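Local atomic coordinates of autophagy protein 5 (Saccharomyces cerevisiae, PDB entry 2DYO), a protein that takes part in autophagic vesicle formation and cytoplasm-to-vacuole transport, and is needed for selective degradation of the nucleus and mitochondria. Residues Y74-H79 / H122-D127. Numbering follows the deposited sequence.
Sequences YFWFEH and HLVMGD
W76 and V124 form the central hydrogen-bonded pair of an antiparallel ladder in the ubiquitin-like UblA fold, where strand 74-79 runs beside strand 118-126 in a mixed sheet of order 2-1-5-3-4. V124 N donates to W76 O at 2.9 Å, nearly straight; Y74-G126 and E78-H122 are also hydrogen-bonded pairs, though G126 N reaches Y74 O by a more bent bond. One face carries F75, F77, L123 and M125. F75 and M125 point the same way side by side, M125 CB meeting the F75 ring edge 3.5 Å from CD2, while F77 and L123 are buried and covered by helix 52-59. W76 is buried on the other face, whereas Y74 and D127 mark the solvent end. W76 CG sits between the backbone N and the carbonyl carbon (chi1 68°), a torsion that carries the six-membered ring against the G126 backbone, CZ3 lying 3.8 Å from G126 N. An alanine in place of W76 would probably leave G126 uncovered and the E78 carboxylate without its indole donor, less fixed in its rotation. E78 CD lies 4.0 Å from V124 CG2, and its OE2 accepts a hydrogen bond from W76 NE1 on the anti side, 2.9 Å away and 15° out of the carboxylate plane.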
ATOM      1  N   TYR A  74     -16.722 -16.034  -4.761  1.00 51.63           N
ATOM      2  CA  TYR A  74     -16.035 -14.761  -4.587  1.00 47.73           C
ATOM      3  C   TYR A  74     -14.531 -15.023  -4.588  1.00 45.30           C
ATOM      4  O   TYR A  74     -14.085 -16.115  -4.238  1.00 45.71           O
ATOM      5  CB  TYR A  74     -16.444 -14.094  -3.272  1.00 46.87           C
ATOM      6  CG  TYR A  74     -17.836 -13.497  -3.286  1.00 47.06           C
ATOM      7  CD1 TYR A  74     -18.940 -14.234  -2.858  1.00 47.63           C
ATOM      8  CD2 TYR A  74     -18.046 -12.193  -3.731  1.00 46.91           C
ATOM      9  CE1 TYR A  74     -20.223 -13.679  -2.869  1.00 48.55           C
ATOM     10  CE2 TYR A  74     -19.317 -11.632  -3.749  1.00 47.93           C
ATOM     11  CZ  TYR A  74     -20.401 -12.377  -3.316  1.00 49.21           C
ATOM     12  OH  TYR A  74     -21.657 -11.812  -3.329  1.00 49.67           O
ATOM     13  N   PHE A  75     -13.753 -14.021  -4.986  1.00 41.95           N
ATOM     14  CA  PHE A  75     -12.299 -14.152  -5.035  1.00 37.97           C
ATOM     15  C   PHE A  75     -11.627 -13.116  -4.142  1.00 36.76           C
ATOM     16  O   PHE A  75     -12.036 -11.955  -4.113  1.00 34.12           O
ATOM     17  CB  PHE A  75     -11.804 -13.960  -6.469  1.00 37.70           C
ATOM     18  CG  PHE A  75     -12.455 -14.873  -7.470  1.00 39.36           C
ATOM     19  CD1 PHE A  75     -12.710 -14.427  -8.763  1.00 38.07           C
ATOM     20  CD2 PHE A  75     -12.802 -16.177  -7.131  1.00 39.83           C
ATOM     21  CE1 PHE A  75     -13.302 -15.263  -9.705  1.00 39.72           C
ATOM     22  CE2 PHE A  75     -13.395 -17.023  -8.066  1.00 40.74           C
ATOM     23  CZ  PHE A  75     -13.645 -16.563  -9.355  1.00 39.51           C
ATOM     24  N   TRP A  76     -10.596 -13.541  -3.418  1.00 34.89           N
ATOM     25  CA  TRP A  76      -9.854 -12.639  -2.540  1.00 33.85           C
ATOM     26  C   TRP A  76      -8.453 -13.182  -2.275  1.00 33.83           C
ATOM     27  O   TRP A  76      -8.169 -14.357  -2.543  1.00 32.85           O
ATOM     28  CB  TRP A  76     -10.614 -12.420  -1.223  1.00 34.27           C
ATOM     29  CG  TRP A  76     -10.724 -13.616  -0.320  1.00 36.95           C
ATOM     30  CD1 TRP A  76      -9.820 -14.026   0.617  1.00 36.55           C
ATOM     31  CD2 TRP A  76     -11.815 -14.545  -0.254  1.00 37.46           C
ATOM     32  NE1 TRP A  76     -10.281 -15.147   1.265  1.00 37.33           N
ATOM     33  CE2 TRP A  76     -11.502 -15.488   0.749  1.00 37.68           C
ATOM     34  CE3 TRP A  76     -13.027 -14.673  -0.948  1.00 37.45           C
ATOM     35  CZ2 TRP A  76     -12.357 -16.547   1.078  1.00 37.78           C
ATOM     36  CZ3 TRP A  76     -13.879 -15.727  -0.621  1.00 37.27           C
ATOM     37  CH2 TRP A  76     -13.536 -16.649   0.384  1.00 36.78           C
ATOM     38  N   PHE A  77      -7.573 -12.324  -1.769  1.00 30.57           N
ATOM     39  CA  PHE A  77      -6.206 -12.729  -1.482  1.00 29.22           C
ATOM     40  C   PHE A  77      -6.016 -13.173  -0.049  1.00 30.62           C
ATOM     41  O   PHE A  77      -6.722 -12.733   0.859  1.00 31.29           O
ATOM     42  CB  PHE A  77      -5.226 -11.588  -1.754  1.00 28.82           C
ATOM     43  CG  PHE A  77      -5.179 -11.149  -3.185  1.00 29.59           C
ATOM     44  CD1 PHE A  77      -5.726  -9.926  -3.565  1.00 29.83           C
ATOM     45  CD2 PHE A  77      -4.557 -11.935  -4.149  1.00 30.93           C
ATOM     46  CE1 PHE A  77      -5.650  -9.491  -4.882  1.00 30.02           C
ATOM     47  CE2 PHE A  77      -4.474 -11.506  -5.474  1.00 30.89           C
ATOM     48  CZ  PHE A  77      -5.022 -10.280  -5.837  1.00 30.44           C
ATOM     49  N   GLU A  78      -5.040 -14.050   0.145  1.00 31.71           N
ATOM     50  CA  GLU A  78      -4.719 -14.547   1.466  1.00 34.40           C
ATOM     51  C   GLU A  78      -3.217 -14.646   1.661  1.00 34.17           C
ATOM     52  O   GLU A  78      -2.453 -14.745   0.700  1.00 34.64           O
ATOM     53  CB  GLU A  78      -5.379 -15.911   1.700  1.00 35.41           C
ATOM     54  CG  GLU A  78      -6.751 -15.804   2.339  1.00 36.94           C
ATOM     55  CD  GLU A  78      -7.403 -17.152   2.576  1.00 39.69           C
ATOM     56  OE1 GLU A  78      -6.673 -18.139   2.811  1.00 39.42           O
ATOM     57  OE2 GLU A  78      -8.649 -17.218   2.543  1.00 39.70           O
ATOM     58  N   HIS A  79      -2.805 -14.584   2.918  1.00 35.92           N
ATOM     59  CA  HIS A  79      -1.406 -14.689   3.291  1.00 36.53           C
ATOM     60  C   HIS A  79      -1.392 -15.626   4.490  1.00 38.01           C
ATOM     61  O   HIS A  79      -1.970 -15.325   5.534  1.00 36.85           O
ATOM     62  CB  HIS A  79      -0.839 -13.317   3.662  1.00 36.84           C
ATOM     63  CG  HIS A  79       0.566 -13.365   4.179  1.00 37.03           C
ATOM     64  ND1 HIS A  79       0.861 -13.534   5.514  1.00 36.19           N
ATOM     65  CD2 HIS A  79       1.756 -13.290   3.536  1.00 36.33           C
ATOM     66  CE1 HIS A  79       2.172 -13.561   5.673  1.00 36.67           C
ATOM     67  NE2 HIS A  79       2.738 -13.415   4.488  1.00 37.52           N
ATOM     68  N   HIS A 122      -1.700 -15.654  -1.904  1.00 32.79           N
ATOM     69  CA  HIS A 122      -2.453 -16.760  -2.480  1.00 35.26           C
ATOM     70  C   HIS A 122      -3.834 -16.276  -2.918  1.00 33.44           C
ATOM     71  O   HIS A 122      -4.549 -15.639  -2.145  1.00 32.36           O
ATOM     72  CB  HIS A 122      -2.610 -17.877  -1.442  1.00 39.67           C
ATOM     73  CG  HIS A 122      -1.348 -18.190  -0.696  1.00 45.46           C
ATOM     74  ND1 HIS A 122      -0.589 -19.314  -0.944  1.00 47.42           N
ATOM     75  CD2 HIS A 122      -0.694 -17.503   0.273  1.00 46.91           C
ATOM     76  CE1 HIS A 122       0.478 -19.307  -0.163  1.00 47.69           C
ATOM     77  NE2 HIS A 122       0.439 -18.218   0.585  1.00 48.78           N
ATOM     78  N   LEU A 123      -4.197 -16.577  -4.163  1.00 32.60           N
ATOM     79  CA  LEU A 123      -5.499 -16.195  -4.706  1.00 33.08           C
ATOM     80  C   LEU A 123      -6.461 -17.324  -4.339  1.00 34.28           C
ATOM     81  O   LEU A 123      -6.238 -18.475  -4.715  1.00 32.25           O
ATOM     82  CB  LEU A 123      -5.422 -16.070  -6.230  1.00 33.01           C
ATOM     83  CG  LEU A 123      -6.322 -15.088  -6.995  1.00 36.04           C
ATOM     84  CD1 LEU A 123      -6.648 -15.696  -8.338  1.00 32.32           C
ATOM     85  CD2 LEU A 123      -7.603 -14.780  -6.235  1.00 34.94           C
ATOM     86  N   VAL A 124      -7.529 -16.989  -3.623  1.00 33.96           N
ATOM     87  CA  VAL A 124      -8.508 -17.979  -3.181  1.00 37.89           C
ATOM     88  C   VAL A 124      -9.943 -17.644  -3.600  1.00 40.28           C
ATOM     89  O   VAL A 124     -10.247 -16.506  -3.960  1.00 39.02           O
ATOM     90  CB  VAL A 124      -8.467 -18.109  -1.639  1.00 38.19           C
ATOM     91  CG1 VAL A 124      -9.476 -19.133  -1.164  1.00 41.80           C
ATOM     92  CG2 VAL A 124      -7.070 -18.495  -1.193  1.00 40.32           C
ATOM     93  N   MET A 125     -10.820 -18.646  -3.563  1.00 42.09           N
ATOM     94  CA  MET A 125     -12.226 -18.451  -3.906  1.00 45.10           C
ATOM     95  C   MET A 125     -13.107 -19.088  -2.837  1.00 47.50           C
ATOM     96  O   MET A 125     -12.635 -19.893  -2.034  1.00 47.12           O
ATOM     97  CB  MET A 125     -12.553 -19.070  -5.265  1.00 44.77           C
ATOM     98  CG  MET A 125     -12.467 -20.584  -5.307  1.00 45.44           C
ATOM     99  SD  MET A 125     -13.254 -21.222  -6.794  1.00 47.37           S
ATOM    100  CE  MET A 125     -11.966 -20.990  -7.988  1.00 42.36           C
ATOM    101  N   GLY A 126     -14.386 -18.725  -2.831  1.00 50.12           N
ATOM    102  CA  GLY A 126     -15.304 -19.272  -1.849  1.00 53.47           C
ATOM    103  C   GLY A 126     -16.699 -18.686  -1.957  1.00 55.93           C
ATOM    104  O   GLY A 126     -16.939 -17.786  -2.764  1.00 55.59           O
ATOM    105  N   ASP A 127     -17.621 -19.199  -1.145  1.00 58.07           N
ATOM    106  CA  ASP A 127     -19.000 -18.725  -1.152  1.00 60.41           C
ATOM    107  C   ASP A 127     -19.262 -17.759  -0.006  1.00 60.89           C
ATOM    108  O   ASP A 127     -19.965 -16.762  -0.170  1.00 60.27           O
ATOM    109  CB  ASP A 127     -19.969 -19.909  -1.054  1.00 62.86           C
ATOM    110  CG  ASP A 127     -19.972 -20.764  -2.307  1.00 65.36           C
ATOM    111  OD1 ASP A 127     -20.286 -20.227  -3.392  1.00 66.87           O
ATOM    112  OD2 ASP A 127     -19.663 -21.970  -2.208  1.00 66.61           O
TER